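SusD homolog (Bacteroides thetaiotaomicron, PDB 3SGH) is a SusD-like outer-membrane lipoprotein that probably binds sugar chains at the cell surface to help their uptake. Local coordinates at residues A[219-224]-A[344-349]; A[16-21]-A[171-176]; A[257-260]-A[266-269]. All coordinates share one frame; numbering follows the deposited sequence.

Contact 1 (A[219-224]-A[344-349])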
# COMPACT_ATOMS: atom_id res chain seq x y z
N VAL A 219 14.35 7.82 -10.16
CA VAL A 219 13.59 6.86 -9.34
C VAL A 219 14.44 5.61 -9.12
O VAL A 219 15.57 5.49 -9.65
CB VAL A 219 12.23 6.53 -10.00
CG1 VAL A 219 11.30 7.78 -10.04
CG2 VAL A 219 12.42 5.96 -11.43
N MSE A 220 13.92 4.67 -8.36
CA MSE A 220 14.63 3.39 -8.13
C MSE A 220 14.80 2.66 -9.47
O MSE A 220 13.90 2.68 -10.33
CB MSE A 220 13.87 2.49 -7.17
CG MSE A 220 13.75 3.03 -5.78
SE MSE A 220 12.75 1.77 -4.71
CE MSE A 220 12.84 2.85 -3.10
N GLU A 221 15.96 2.04 -9.65
CA GLU A 221 16.29 1.36 -10.91
C GLU A 221 16.76 -0.09 -10.76
O GLU A 221 16.61 -0.86 -11.70
CB GLU A 221 17.38 2.11 -11.66
CG GLU A 221 16.93 3.48 -12.10
CD GLU A 221 15.98 3.46 -13.29
OE1 GLU A 221 15.48 2.37 -13.69
OE2 GLU A 221 15.74 4.56 -13.86
N SER A 222 17.22 -0.46 -9.57
CA SER A 222 17.72 -1.82 -9.33
C SER A 222 17.33 -2.32 -7.96
O SER A 222 16.96 -1.52 -7.07
CB SER A 222 19.24 -1.84 -9.44
OG SER A 222 19.83 -1.06 -8.42
N VAL A 223 17.39 -3.63 -7.77
CA VAL A 223 16.97 -4.25 -6.49
C VAL A 223 17.71 -3.71 -5.27
O VAL A 223 17.13 -3.66 -4.18
CB VAL A 223 16.99 -5.80 -6.53
CG1 VAL A 223 15.98 -6.31 -7.54
CG2 VAL A 223 18.39 -6.34 -6.81
N GLY A 224 18.95 -3.26 -5.45
CA GLY A 224 19.73 -2.65 -4.35
C GLY A 224 19.17 -1.33 -3.87
O GLY A 224 19.57 -0.80 -2.84
N TYR A 344 7.27 -2.38 -18.30
CA TYR A 344 6.55 -3.59 -17.86
C TYR A 344 7.50 -4.77 -17.67
O TYR A 344 7.53 -5.40 -16.58
CB TYR A 344 5.46 -3.91 -18.87
CG TYR A 344 4.71 -5.19 -18.62
CD1 TYR A 344 3.71 -5.25 -17.65
CD2 TYR A 344 4.96 -6.33 -19.40
CE1 TYR A 344 2.99 -6.40 -17.46
CE2 TYR A 344 4.23 -7.50 -19.20
CZ TYR A 344 3.25 -7.52 -18.23
OH TYR A 344 2.52 -8.68 -18.02
N GLU A 345 8.28 -5.09 -18.71
CA GLU A 345 9.20 -6.20 -18.63
C GLU A 345 10.26 -5.96 -17.57
O GLU A 345 10.64 -6.91 -16.85
CB GLU A 345 9.82 -6.51 -19.98
CG GLU A 345 8.74 -6.98 -20.99
CD GLU A 345 9.27 -7.73 -22.18
OE1 GLU A 345 10.38 -7.36 -22.68
OE2 GLU A 345 8.55 -8.67 -22.63
N LYS A 346 10.71 -4.71 -17.44
CA LYS A 346 11.71 -4.35 -16.42
C LYS A 346 11.14 -4.63 -15.04
O LYS A 346 11.82 -5.23 -14.18
CB LYS A 346 12.12 -2.86 -16.56
CG LYS A 346 13.19 -2.44 -15.61
CD LYS A 346 13.41 -0.91 -15.65
CE LYS A 346 14.19 -0.47 -14.43
NZ LYS A 346 15.62 -0.84 -14.51
N GLY A 347 9.91 -4.21 -14.81
CA GLY A 347 9.22 -4.40 -13.54
C GLY A 347 9.09 -5.87 -13.16
O GLY A 347 9.35 -6.26 -12.00
N VAL A 348 8.68 -6.69 -14.12
CA VAL A 348 8.50 -8.13 -13.87
C VAL A 348 9.86 -8.74 -13.54
O VAL A 348 9.99 -9.48 -12.57
CB VAL A 348 7.88 -8.85 -15.07
CG1 VAL A 348 7.75 -10.34 -14.77
CG2 VAL A 348 6.50 -8.25 -15.37
N ARG A 349 10.90 -8.37 -14.30
CA ARG A 349 12.24 -8.94 -14.03
C ARG A 349 12.81 -8.47 -12.68
O ARG A 349 13.42 -9.25 -11.95
CB ARG A 349 13.21 -8.60 -15.15
CG ARG A 349 12.91 -9.33 -16.46
CD ARG A 349 13.94 -8.96 -17.53
NE ARG A 349 13.46 -9.43 -18.82
CZ ARG A 349 13.58 -10.67 -19.23
NH1 ARG A 349 14.21 -11.57 -18.48
NH2 ARG A 349 13.08 -11.03 -20.41
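Lys-346 reaches out from helix 340-354 to the loop that carries Glu-221, and its ammonium group finds two oxygens of that one residue. Lys-346 NZ donates to the backbone O of Glu-221 at 3.0 Å, arriving in the carbonyl plane on a lone pair, with a C=O...N angle of 140°. The same nitrogen forms a salt bridge with the carboxylate: Lys-346 NZ lies 3.3 Å from Glu-221 OE1. The last methylene comes along, so that Lys-346 CE touches Glu-221 OE1 at 3.2 Å.

Both side chains are shaped for this meeting. The lysine runs out nearly straight, with CG anti to the backbone N, and turns only at its last torsion (chi4 74°), which swings NZ onto the carbonyl oxygen. Glu-221 folds at chi2 (-75°), which turns OE1 so that it and the backbone O both face Lys-346 NZ, and the two chains cross at about a right angle. Lysine suits the place because a long, flexible arm is needed: the CA atoms of Glu-221 and Lys-346 stay 9.2 Å apart. Glutamate suits it because its two oxygens can be shared. OE2 makes a salt bridge to Arg-326 of helix 319-331, so the carboxylate lies between two cations, which would probably favour its ionised form. Asp-225 OD2 steadies the loop by accepting from the backbone N of Glu-221 and of Ser-222.

The arrangement is a surface salt bridge reinforced by a side-chain-to-backbone hydrogen bond, joining the loop that follows helix 204-217 to a helix distant in sequence, in the alpha-alpha superhelical, TPR-related fold of SusD-like proteins.

Contact 2 (A[16-21]-A[171-176])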
# COMPACT_ATOMS: atom_id res chain seq x y z
N PRO A 16 18.92 14.90 20.84
CA PRO A 16 19.49 14.91 19.47
C PRO A 16 18.41 14.61 18.43
O PRO A 16 17.83 13.53 18.46
CB PRO A 16 20.55 13.78 19.50
CG PRO A 16 20.38 13.07 20.84
CD PRO A 16 19.08 13.58 21.47
N ALA A 17 18.15 15.56 17.52
CA ALA A 17 17.00 15.49 16.60
C ALA A 17 16.93 14.18 15.82
O ALA A 17 15.85 13.62 15.64
CB ALA A 17 17.02 16.70 15.63
N SER A 18 18.09 13.67 15.36
CA SER A 18 18.12 12.41 14.60
C SER A 18 17.44 11.24 15.35
O SER A 18 16.86 10.34 14.74
CB SER A 18 19.56 12.02 14.24
OG SER A 18 20.26 11.64 15.42
N ASN A 19 17.52 11.25 16.68
CA ASN A 19 16.87 10.21 17.46
C ASN A 19 15.33 10.27 17.41
O ASN A 19 14.67 9.23 17.54
CB ASN A 19 17.37 10.22 18.91
CG ASN A 19 18.87 9.87 19.03
OD1 ASN A 19 19.67 9.96 18.06
ND2 ASN A 19 19.27 9.50 20.24
N LEU A 20 14.75 11.46 17.18
CA LEU A 20 13.29 11.55 17.05
C LEU A 20 12.82 10.93 15.72
O LEU A 20 11.67 10.54 15.60
CB LEU A 20 12.81 12.99 17.14
CG LEU A 20 13.11 13.65 18.50
CD1 LEU A 20 13.25 15.15 18.30
CD2 LEU A 20 12.03 13.24 19.51
N LEU A 21 13.71 10.84 14.72
CA LEU A 21 13.35 10.20 13.45
C LEU A 21 13.02 8.74 13.67
O LEU A 21 12.17 8.22 12.98
CB LEU A 21 14.49 10.27 12.44
CG LEU A 21 14.84 11.54 11.73
CD1 LEU A 21 16.03 11.18 10.83
CD2 LEU A 21 13.66 12.09 10.91
N ALA A 171 23.35 8.25 9.31
CA ALA A 171 23.81 6.83 9.42
C ALA A 171 23.54 6.17 10.80
O ALA A 171 23.25 4.97 10.92
CB ALA A 171 25.29 6.72 9.06
N VAL A 172 23.64 6.97 11.84
CA VAL A 172 23.50 6.49 13.22
C VAL A 172 22.15 5.85 13.47
O VAL A 172 22.06 4.93 14.30
CB VAL A 172 23.71 7.64 14.24
CG1 VAL A 172 23.51 7.13 15.68
CG2 VAL A 172 25.09 8.23 14.11
N VAL A 173 21.11 6.31 12.76
CA VAL A 173 19.74 5.88 13.05
C VAL A 173 18.98 5.22 11.86
O VAL A 173 17.86 4.70 12.01
CB VAL A 173 18.87 7.07 13.54
CG1 VAL A 173 19.47 7.67 14.84
CG2 VAL A 173 18.66 8.08 12.46
N ASP A 174 19.62 5.23 10.70
CA ASP A 174 18.96 4.85 9.45
C ASP A 174 19.16 3.37 9.14
O ASP A 174 20.12 3.01 8.46
CB ASP A 174 19.51 5.70 8.32
CG ASP A 174 18.94 5.36 6.95
OD1 ASP A 174 17.89 4.63 6.85
OD2 ASP A 174 19.54 5.87 5.96
N GLN A 175 18.18 2.54 9.52
CA GLN A 175 18.19 1.12 9.19
C GLN A 175 17.80 0.78 7.75
O GLN A 175 17.92 -0.37 7.32
CB GLN A 175 17.28 0.34 10.14
CG GLN A 175 15.77 0.58 10.02
CD GLN A 175 15.21 1.63 10.95
OE1 GLN A 175 15.90 2.62 11.27
NE2 GLN A 175 13.95 1.45 11.36
N PHE A 176 17.31 1.77 7.02
CA PHE A 176 16.86 1.56 5.63
C PHE A 176 18.03 1.61 4.66
O PHE A 176 18.27 0.65 3.88
CB PHE A 176 15.79 2.60 5.29
CG PHE A 176 14.62 2.56 6.24
CD1 PHE A 176 13.55 1.68 6.04
CD2 PHE A 176 14.63 3.33 7.38
CE1 PHE A 176 12.51 1.62 6.94
CE2 PHE A 176 13.60 3.26 8.30
CZ PHE A 176 12.53 2.42 8.07
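The carbonyl oxygen of Ser-18 takes a hydrogen bond from Leu-21 N, three residues on, and is also straddled by the two methyls of Val-173. CG1 and CG2 of Val-173 each lie 3.7 Å from Ser-18 O. The branch is placed by chi1 (-60°), which sets CG1 anti to the carbonyl carbon and CG2 between the backbone N and the carbonyl carbon. Val-173 CG1 also meets Asn-19 OD1 at 4.0 Å, the amide side chain crossing the valine at about a right angle, and Ser-18 OG at 4.1 Å. On the buried side Val-173 CG2 approaches Leu-21 CD1 at 4.4 Å, a loose apolar touch. Valine suits the spot because its compact fork spans the carbonyl oxygen.

Beyond it the loop is held by Asp-174. Asp-174 OD1 accepts from Phe-176 N at 2.9 Å in an Asx turn, and from Tyr-177 N as well, while OD2 takes Gly-179 N and the side-chain donor Trp-184 NE1. Aspartate suits the place because its short carboxylate stays close enough to the backbone to accept from the N-H groups of Phe-176, Tyr-177 and Gly-179.

No polar bond crosses between the segments: methyls lie against oxygens and one leucine, so the hold is van der Waals packing with little directional demand.

Contact 3 (A[257-260]-A[266-269])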
# COMPACT_ATOMS: atom_id res chain seq x y z
N SER A 257 -4.90 -17.10 -6.12
CA SER A 257 -5.61 -17.56 -7.33
C SER A 257 -5.09 -16.94 -8.63
O SER A 257 -4.93 -17.64 -9.67
CB SER A 257 -7.12 -17.29 -7.21
OG SER A 257 -7.64 -18.11 -6.19
N TYR A 258 -4.80 -15.65 -8.64
CA TYR A 258 -4.18 -15.08 -9.83
C TYR A 258 -2.85 -15.82 -10.14
O TYR A 258 -2.58 -16.24 -11.27
CB TYR A 258 -3.87 -13.61 -9.65
CG TYR A 258 -4.97 -12.61 -10.05
CD1 TYR A 258 -6.08 -12.36 -9.27
CD2 TYR A 258 -4.84 -11.89 -11.23
CE1 TYR A 258 -7.03 -11.39 -9.64
CE2 TYR A 258 -5.75 -10.94 -11.59
CZ TYR A 258 -6.85 -10.71 -10.81
OH TYR A 258 -7.71 -9.71 -11.19
N MSE A 259 -2.02 -15.96 -9.11
CA MSE A 259 -0.72 -16.61 -9.26
C MSE A 259 -0.77 -18.12 -9.56
O MSE A 259 0.08 -18.63 -10.31
CB MSE A 259 0.11 -16.30 -8.02
CG MSE A 259 0.45 -14.80 -7.93
SE MSE A 259 1.47 -14.37 -6.35
CE MSE A 259 3.20 -15.06 -6.95
N ASN A 260 -1.77 -18.83 -9.06
CA ASN A 260 -1.98 -20.25 -9.42
C ASN A 260 -2.32 -20.37 -10.93
O ASN A 260 -1.78 -21.23 -11.63
CB ASN A 260 -3.08 -20.89 -8.58
CG ASN A 260 -2.60 -21.35 -7.20
OD1 ASN A 260 -1.42 -21.61 -6.99
ND2 ASN A 260 -3.55 -21.54 -6.28
N ARG A 266 6.94 -17.10 -8.47
CA ARG A 266 7.10 -16.41 -7.20
C ARG A 266 6.30 -17.02 -6.06
O ARG A 266 6.51 -16.63 -4.92
CB ARG A 266 6.74 -14.94 -7.37
CG ARG A 266 7.80 -14.21 -8.19
CD ARG A 266 7.28 -12.81 -8.59
NE ARG A 266 6.23 -12.97 -9.59
CZ ARG A 266 5.79 -11.98 -10.37
NH1 ARG A 266 6.26 -10.73 -10.23
NH2 ARG A 266 4.89 -12.26 -11.28
N ARG A 267 5.36 -17.94 -6.34
CA ARG A 267 4.55 -18.53 -5.28
C ARG A 267 5.35 -19.02 -4.05
O ARG A 267 5.02 -18.61 -2.93
CB ARG A 267 3.61 -19.60 -5.82
CG ARG A 267 2.41 -19.01 -6.64
CD ARG A 267 1.59 -20.13 -7.29
NE ARG A 267 2.42 -20.86 -8.24
CZ ARG A 267 2.06 -21.98 -8.85
NH1 ARG A 267 0.87 -22.53 -8.59
NH2 ARG A 267 2.89 -22.58 -9.69
N PRO A 268 6.39 -19.85 -4.24
CA PRO A 268 7.15 -20.33 -3.09
C PRO A 268 7.93 -19.26 -2.34
O PRO A 268 8.30 -19.49 -1.16
CB PRO A 268 8.12 -21.38 -3.67
CG PRO A 268 8.18 -21.09 -5.12
CD PRO A 268 6.78 -20.56 -5.47
N ALA A 269 8.15 -18.10 -2.98
CA ALA A 269 8.80 -16.97 -2.31
C ALA A 269 7.79 -16.09 -1.52
O ALA A 269 8.17 -15.29 -0.66
CB ALA A 269 9.53 -16.16 -3.31
O HOH W 1 -1.19 -23.84 -10.64
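Met-259, present as selenomethionine, packs its terminal methyl against Arg-266 and Arg-267. Met-259 CE lies 3.6 Å from Arg-266 CB and 3.7 Å from Arg-267 N. The chain first runs out extended and then bends at chi3 (76°), which brings CE against these two atoms. Nearer the backbone, Met-259 CB rests on Arg-267 CG at 3.8 Å, aliphatic carbon on aliphatic carbon. This is the tight, buried part, and a long unbranched apolar side chain suits it because its length and flexibility let it reach both the Arg-266 side chain and the Arg-267 backbone.

The other side is polar and wetter. Arg-267 bends at chi3 and brings its guanidinium to Asn-260, where Arg-267 NH1 donates to Asn-260 OD1 at 2.9 Å with an N-H...O angle of 160°. The oxygen lies at the edge of the guanidinium, almost in its plane, yet the amide stands steeply to it, the planes 77° apart. Met-259 O sits over one guanidinium face. A water bridges the outer margin, giving to Asn-260 O at 2.9 Å and accepting only weakly from Arg-267 NH1. Asparagine fits because its amide serves two partners: OD1 takes the arginine while ND2 reaches Tyr-282 O. Arg-267 NE donates to Asp-264 O, so the guanidinium is gripped at two corners by protein.

The buried Arg-266 turns its own guanidinium elsewhere, to Ser-351 of helix 340-354, to Gln-413 and to Asp-264. Helix 403-417 backs the contact, its Ile-416 touching both Met-259 and Arg-266, while helix 253-261 follows strand 249-251, which pairs antiparallel with strand 50-52.

How the contacts relate
From the N terminus, contact 2 comes first: helix 17-24 meets the loop after helix 168-171, closing a largely helical stretch of 149 residues. Contact 1 opens later, at 219-224, and closes at 344-349, and contact 3 forms wholly within that span, between two consecutive helices. Contact 2 is thus in series with both others, contacts 1 and 3 nest, and none cross. Contacts 1 and 3 have nearest atoms about 5 Å apart and share neighbours: helix 403-417 packs on segment 344-349 and on contact 3, which is also tied to the helix bearing 344-349. Contact 2 lies farther off, its centre 37 Å from that of contact 3.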